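Local coordinates for protein Myo-inositol 2-dehydrogenase (Lactobacillus plantarum WCFS1, PDB 3CEA) that probably catalyses the NAD-dependent oxidation of myo-inositol at its C2 hydroxyl, giving the 2-keto product, at residues E101-L106 against K324-A329; Q124-G129 against V317-G322. All coordinates share one frame; numbering follows the deposited sequence.

Both contacts press helix 319-338 against the NAD-binding Rossmann domain. Contact 2 takes the first turn of that helix and the residues leading into it, set against strand 126-127 at the edge of the parallel sheet; contact 1 takes the next turns, set against the loop that follows the neighbouring strand 97-100. Contact 1 is buried, with leucine methyls set against a proline and a glycine carbonyl, and its hydrogen bonds go to the cofactor. Contact 2 is only partly buried and adds a water bridge and a capped helix start. L104 joins the two: its CD1 packs on the backbone of V319 and G322, its CD2 on the F126 ring.

Contact 1. Residues E101-L106 against K324-A329; sequences EKPLGL and KALKIA. With NAD (nicotinamide-adenine-dinucleotide), chain E.
The loop E101-L106, kinked by a cis peptide bond before P103, passes the helical segment K324-A329 with P103 and L326 nearest in the backbone, their CA atoms 6.8 Å apart. L326 spans this distance. Its CG stands anti to the backbone N (chi1 -175°), which carries both methyls to the loop: CD1 lies 3.8 Å from P103 CB and also meets the carbonyl O of G105, while CD2 comes to 3.4 Å from that same G105 O. V111 of helix 108-119 packs on L326 as well. The other end of the loop holds NAD. N7N of the nicotinamide amide donates to E101 OE1 at 2.9 Å, and the ribose hydroxyl O2D donates to K102 O at 2.7 Å. E101 OE1 also takes the backbone N-H of K102 at 3.1 Å, on its anti side and 26° out of the carboxylate plane, so two N-H groups hold one oxygen; H23 bonds to OE2. Were E101 an alanine, N7N, the K102 N-H and H23 would all lose this carboxylate, and the carboxamide is likely to be freer to turn. Farther along the K102 side chain, CE approaches NAD C2N at 3.5 Å. The loop therefore divides its chemistry: E101 and K102 bond the carboxamide and ribose, consistent with fixing how that end of NAD is turned, while P103 CB and the G105 carbonyl O pack against L326 in van der Waals contact.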
loop_
_atom_site.group_PDB
_atom_site.type_symbol
_atom_site.label_atom_id
_atom_site.label_comp_id
_atom_site.label_asym_id
_atom_site.label_seq_id
_atom_site.Cartn_x
_atom_site.Cartn_y
_atom_site.Cartn_z
ATOM N N GLU A 101 3.640 -14.077 32.855
ATOM C CA GLU A 101 3.265 -14.094 31.446
ATOM C C GLU A 101 1.928 -14.782 31.213
ATOM O O GLU A 101 1.466 -15.569 32.043
ATOM C CB GLU A 101 4.352 -14.753 30.587
ATOM C CG GLU A 101 5.373 -13.775 30.003
ATOM C CD GLU A 101 4.752 -12.699 29.111
ATOM O OE1 GLU A 101 3.608 -12.875 28.636
ATOM O OE2 GLU A 101 5.423 -11.672 28.875
ATOM N N LYS A 102 1.308 -14.459 30.081
ATOM C CA LYS A 102 0.044 -15.062 29.677
ATOM C C LYS A 102 0.296 -16.477 29.141
ATOM O O LYS A 102 1.387 -16.758 28.644
ATOM C CB LYS A 102 -0.648 -14.180 28.622
ATOM C CG LYS A 102 0.039 -14.140 27.255
ATOM C CD LYS A 102 -0.561 -15.179 26.319
ATOM C CE LYS A 102 0.482 -15.783 25.395
ATOM N NZ LYS A 102 -0.127 -16.696 24.389
ATOM N N PRO A 103 -0.689 -17.385 29.273
ATOM C CA PRO A 103 -1.936 -17.257 30.031
ATOM C C PRO A 103 -1.697 -17.546 31.511
ATOM O O PRO A 103 -0.584 -17.920 31.890
ATOM C CB PRO A 103 -2.844 -18.335 29.420
ATOM C CG PRO A 103 -2.015 -19.069 28.394
ATOM C CD PRO A 103 -0.591 -18.691 28.600
ATOM N N LEU A 104 -2.728 -17.373 32.336
ATOM C CA LEU A 104 -2.622 -17.636 33.775
ATOM C C LEU A 104 -2.248 -19.088 34.075
ATOM O O LEU A 104 -1.458 -19.359 34.981
ATOM C CB LEU A 104 -3.917 -17.250 34.504
ATOM C CG LEU A 104 -4.326 -15.772 34.498
ATOM C CD1 LEU A 104 -5.694 -15.592 35.135
ATOM C CD2 LEU A 104 -3.294 -14.890 35.195
ATOM N N GLY A 105 -2.820 -20.011 33.305
ATOM C CA GLY A 105 -2.564 -21.439 33.461
ATOM C C GLY A 105 -3.366 -22.240 32.455
ATOM O O GLY A 105 -3.783 -21.705 31.428
ATOM N N LEU A 106 -3.582 -23.520 32.752
ATOM C CA LEU A 106 -4.353 -24.404 31.872
ATOM C C LEU A 106 -5.508 -25.084 32.597
ATOM O O LEU A 106 -6.640 -25.071 32.115
ATOM C CB LEU A 106 -3.449 -25.452 31.213
ATOM C CG LEU A 106 -2.337 -24.944 30.291
ATOM C CD1 LEU A 106 -1.541 -26.107 29.751
ATOM C CD2 LEU A 106 -2.900 -24.100 29.152
ATOM N N LYS A 324 -11.274 -14.998 32.208
ATOM C CA LYS A 324 -12.267 -14.948 31.133
ATOM C C LYS A 324 -11.666 -15.249 29.756
ATOM O O LYS A 324 -12.200 -16.070 29.008
ATOM C CB LYS A 324 -12.988 -13.598 31.128
ATOM C CG LYS A 324 -13.923 -13.401 32.311
ATOM C CD LYS A 324 -14.513 -12.007 32.330
ATOM C CE LYS A 324 -15.619 -11.891 33.368
ATOM N NZ LYS A 324 -16.239 -10.537 33.343
ATOM N N ALA A 325 -10.547 -14.599 29.438
ATOM C CA ALA A 325 -9.849 -14.821 28.170
ATOM C C ALA A 325 -9.442 -16.284 27.999
ATOM O O ALA A 325 -9.560 -16.849 26.910
ATOM C CB ALA A 325 -8.631 -13.908 28.062
ATOM N N LEU A 326 -8.970 -16.888 29.088
ATOM C CA LEU A 326 -8.587 -18.295 29.101
ATOM C C LEU A 326 -9.805 -19.208 28.941
ATOM O O LEU A 326 -9.725 -20.245 28.278
ATOM C CB LEU A 326 -7.833 -18.618 30.394
ATOM C CG LEU A 326 -7.226 -20.008 30.597
ATOM C CD1 LEU A 326 -6.113 -20.268 29.593
ATOM C CD2 LEU A 326 -6.717 -20.154 32.025
ATOM N N LYS A 327 -10.925 -18.813 29.548
ATOM C CA LYS A 327 -12.172 -19.575 29.468
ATOM C C LYS A 327 -12.752 -19.576 28.056
ATOM O O LYS A 327 -13.178 -20.622 27.557
ATOM C CB LYS A 327 -13.208 -19.045 30.464
ATOM C CG LYS A 327 -12.944 -19.433 31.907
ATOM C CD LYS A 327 -14.125 -19.094 32.801
ATOM C CE LYS A 327 -13.906 -19.612 34.211
ATOM N NZ LYS A 327 -15.132 -19.498 35.046
ATOM N N ILE A 328 -12.763 -18.402 27.426
ATOM C CA ILE A 328 -13.245 -18.240 26.051
ATOM C C ILE A 328 -12.362 -19.020 25.067
ATOM O O ILE A 328 -12.868 -19.655 24.140
ATOM C CB ILE A 328 -13.329 -16.743 25.645
ATOM C CG1 ILE A 328 -14.278 -15.987 26.584
ATOM C CG2 ILE A 328 -13.801 -16.595 24.197
ATOM C CD1 ILE A 328 -13.947 -14.509 26.757
ATOM N N ALA A 329 -11.051 -18.977 25.290
ATOM C CA ALA A 329 -10.093 -19.723 24.482
ATOM C C ALA A 329 -10.344 -21.228 24.561
ATOM O O ALA A 329 -10.429 -21.904 23.534
ATOM C CB ALA A 329 -8.673 -19.394 24.912
HETATM P PA NAD E . 10.393 -21.390 26.018
HETATM O O1A NAD E . 11.087 -20.819 24.842
HETATM O O2A NAD E . 10.227 -22.856 25.901
HETATM O O5B NAD E . 11.200 -20.989 27.352
HETATM C C5B NAD E . 10.884 -21.580 28.597
HETATM C C4B NAD E . 12.002 -21.300 29.599
HETATM O O4B NAD E . 11.582 -21.617 30.916
HETATM C C3B NAD E . 13.246 -22.127 29.318
HETATM O O3B NAD E . 14.354 -21.264 29.381
HETATM C C2B NAD E . 13.301 -23.146 30.439
HETATM O O2B NAD E . 14.621 -23.430 30.847
HETATM C C1B NAD E . 12.509 -22.478 31.552
HETATM N N9A NAD E . 11.809 -23.468 32.393
HETATM C C8A NAD E . 10.967 -24.467 31.970
HETATM N N7A NAD E . 10.526 -25.152 33.049
HETATM C C5A NAD E . 11.079 -24.607 34.156
HETATM C C6A NAD E . 10.970 -24.922 35.506
HETATM N N6A NAD E . 10.020 -25.760 35.907
HETATM N N1A NAD E . 11.667 -24.172 36.436
HETATM C C2A NAD E . 12.468 -23.117 36.027
HETATM N N3A NAD E . 12.573 -22.811 34.681
HETATM C C4A NAD E . 11.889 -23.544 33.760
HETATM O O3 NAD E . 8.952 -20.695 26.212
HETATM P PN NAD E . 8.683 -19.163 25.793
HETATM O O1N NAD E . 9.847 -18.334 26.189
HETATM O O2N NAD E . 8.204 -19.171 24.396
HETATM O O5D NAD E . 7.420 -18.727 26.687
HETATM C C5D NAD E . 7.336 -18.950 28.075
HETATM C C4D NAD E . 6.001 -18.391 28.557
HETATM O O4D NAD E . 5.753 -17.133 27.954
HETATM C C3D NAD E . 4.840 -19.308 28.199
HETATM O O3D NAD E . 4.051 -19.517 29.347
HETATM C C2D NAD E . 4.062 -18.551 27.141
HETATM O O2D NAD E . 2.672 -18.710 27.290
HETATM C C1D NAD E . 4.475 -17.099 27.343
HETATM N N1N NAD E . 4.512 -16.356 26.068
HETATM C C2N NAD E . 3.841 -15.163 25.977
HETATM C C3N NAD E . 3.851 -14.432 24.785
HETATM C C7N NAD E . 3.269 -13.048 24.723
HETATM O O7N NAD E . 2.901 -12.534 23.464
HETATM N N7N NAD E . 3.113 -12.337 25.844
HETATM C C4N NAD E . 4.548 -14.927 23.685
HETATM C C5N NAD E . 5.226 -16.140 23.784
HETATM C C6N NAD E . 5.201 -16.847 24.985
#

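Contact 2. Residues Q124-G129 against V317-G322; sequences QIFQSG and VTVDDG
At the edge of the Rossmann sheet, where strand 126-127 runs out toward the NAD pocket residue G129, F126 and S128 meet V319 in the first turn of helix 319-338 and V317 in the residues leading into it. The F126 side chain and that of V319 cross at about a right angle, and V319 CG2 comes obliquely to F126 CD2 at 3.9 Å. With CG anti to the backbone N (chi1 176°), the phenyl group extends to the layer where I118 of helix 108-119 touches both F126 and V319. Beyond the strand, one conformer of S128 puts OG 3.4 Å from V317 CG1, though a second conformer makes this contact uncertain. A water links the backbones beside them: it accepts from S128 N at 3.0 Å and donates to V317 O at 3.1 Å. The strand is the last in this chain's parallel sheet, hydrogen-bonded through I125 and Q127 to strand 97-100; the start of the helix lies over the side of this strand that carries F126, next to helix 108-119. That start is closed by a capping box, with T318 at the N-cap. T318 N donates to D321 OD2 at 3.0 Å, meeting the oxygen on its anti side and 19° out of the carboxylate plane; in return D321 N makes a weak bond to T318 OG1 at 3.3 Å. The other carboxylate oxygen of D321, OD1, forms a salt bridge with R195 of helix 182-198.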
loop_
_atom_site.group_PDB
_atom_site.type_symbol
_atom_site.label_atom_id
_atom_site.label_comp_id
_atom_site.label_asym_id
_atom_site.label_seq_id
_atom_site.Cartn_x
_atom_site.Cartn_y
_atom_site.Cartn_z
ATOM N N GLN A 124 0.398 -6.623 47.435
ATOM C CA GLN A 124 1.343 -7.102 46.430
ATOM C C GLN A 124 0.747 -6.985 45.036
ATOM O O GLN A 124 -0.382 -7.422 44.791
ATOM C CB GLN A 124 1.744 -8.553 46.708
ATOM C CG GLN A 124 2.708 -8.718 47.876
ATOM C CD GLN A 124 2.705 -10.124 48.445
ATOM O OE1 GLN A 124 2.406 -10.323 49.621
ATOM N NE2 GLN A 124 3.032 -11.106 47.613
ATOM N N ILE A 125 1.515 -6.394 44.128
ATOM C CA ILE A 125 1.074 -6.200 42.753
ATOM C C ILE A 125 1.168 -7.513 41.978
ATOM O O ILE A 125 2.184 -8.210 42.041
ATOM C CB ILE A 125 1.906 -5.094 42.033
ATOM C CG1 ILE A 125 1.992 -3.811 42.881
ATOM C CG2 ILE A 125 1.364 -4.814 40.625
ATOM C CD1 ILE A 125 0.653 -3.159 43.234
ATOM N N PHE A 126 0.087 -7.854 41.277
ATOM C CA PHE A 126 0.124 -8.910 40.271
ATOM C C PHE A 126 -0.237 -8.341 38.903
ATOM O O PHE A 126 -1.190 -7.573 38.774
ATOM C CB PHE A 126 -0.807 -10.077 40.620
ATOM C CG PHE A 126 -0.870 -11.133 39.547
ATOM C CD1 PHE A 126 0.071 -12.157 39.503
ATOM C CD2 PHE A 126 -1.853 -11.088 38.561
ATOM C CE1 PHE A 126 0.026 -13.128 38.501
ATOM C CE2 PHE A 126 -1.903 -12.052 37.555
ATOM C CZ PHE A 126 -0.962 -13.073 37.529
ATOM N N GLN A 127 0.520 -8.742 37.885
ATOM C CA GLN A 127 0.305 -8.251 36.530
ATOM C C GLN A 127 0.472 -9.354 35.488
ATOM O O GLN A 127 1.459 -10.093 35.509
ATOM C CB GLN A 127 1.257 -7.090 36.242
ATOM C CG GLN A 127 0.924 -6.288 34.997
ATOM C CD GLN A 127 1.585 -4.927 34.989
ATOM O OE1 GLN A 127 1.534 -4.190 35.977
ATOM N NE2 GLN A 127 2.209 -4.581 33.867
ATOM N N SER A 128 -0.512 -9.448 34.590
ATOM C CA SER A 128 -0.485 -10.405 33.484
ATOM C C SER A 128 0.325 -9.852 32.306
ATOM O O SER A 128 0.874 -8.748 32.384
ATOM C CB SER A 128 -1.910 -10.766 33.047
ATOM O OG SER A 128 -2.554 -9.669 32.418
ATOM N N GLY A 129 0.398 -10.613 31.214
ATOM C CA GLY A 129 1.195 -10.211 30.057
ATOM C C GLY A 129 0.471 -9.960 28.745
ATOM O O GLY A 129 0.943 -10.381 27.687
ATOM N N VAL A 317 -5.525 -4.283 33.644
ATOM C CA VAL A 317 -5.869 -5.666 33.324
ATOM C C VAL A 317 -5.800 -6.523 34.587
ATOM O O VAL A 317 -4.715 -6.793 35.116
ATOM C CB VAL A 317 -4.960 -6.241 32.211
ATOM C CG1 VAL A 317 -5.316 -7.699 31.913
ATOM C CG2 VAL A 317 -5.071 -5.398 30.952
ATOM N N THR A 318 -6.976 -6.929 35.062
ATOM C CA THR A 318 -7.117 -7.691 36.301
ATOM C C THR A 318 -6.907 -9.190 36.074
ATOM O O THR A 318 -6.712 -9.637 34.941
ATOM C CB THR A 318 -8.509 -7.467 36.945
ATOM O OG1 THR A 318 -9.528 -8.028 36.106
ATOM C CG2 THR A 318 -8.791 -5.979 37.159
ATOM N N VAL A 319 -6.943 -9.954 37.165
ATOM C CA VAL A 319 -6.882 -11.415 37.119
ATOM C C VAL A 319 -8.126 -11.948 36.409
ATOM O O VAL A 319 -8.047 -12.894 35.617
ATOM C CB VAL A 319 -6.781 -12.023 38.543
ATOM C CG1 VAL A 319 -6.528 -13.531 38.483
ATOM C CG2 VAL A 319 -5.682 -11.336 39.344
ATOM N N ASP A 320 -9.265 -11.314 36.695
ATOM C CA ASP A 320 -10.556 -11.648 36.090
ATOM C C ASP A 320 -10.528 -11.577 34.559
ATOM O O ASP A 320 -11.156 -12.396 33.885
ATOM C CB ASP A 320 -11.647 -10.726 36.647
ATOM C CG ASP A 320 -13.037 -11.097 36.162
ATOM O OD1 ASP A 320 -13.499 -12.225 36.455
ATOM O OD2 ASP A 320 -13.672 -10.252 35.494
ATOM N N ASP A 321 -9.800 -10.597 34.024
ATOM C CA ASP A 321 -9.601 -10.461 32.581
ATOM C C ASP A 321 -8.843 -11.653 31.997
ATOM O O ASP A 321 -9.131 -12.096 30.882
ATOM C CB ASP A 321 -8.859 -9.160 32.259
ATOM C CG ASP A 321 -9.729 -7.928 32.439
ATOM O OD1 ASP A 321 -10.891 -7.940 31.984
ATOM O OD2 ASP A 321 -9.244 -6.937 33.026
ATOM N N GLY A 322 -7.877 -12.163 32.757
ATOM C CA GLY A 322 -7.078 -13.313 32.345
ATOM C C GLY A 322 -7.852 -14.618 32.394
ATOM O O GLY A 322 -7.683 -15.477 31.523
HETATM O O HOH W 1 -1.964 -7.007 33.772
#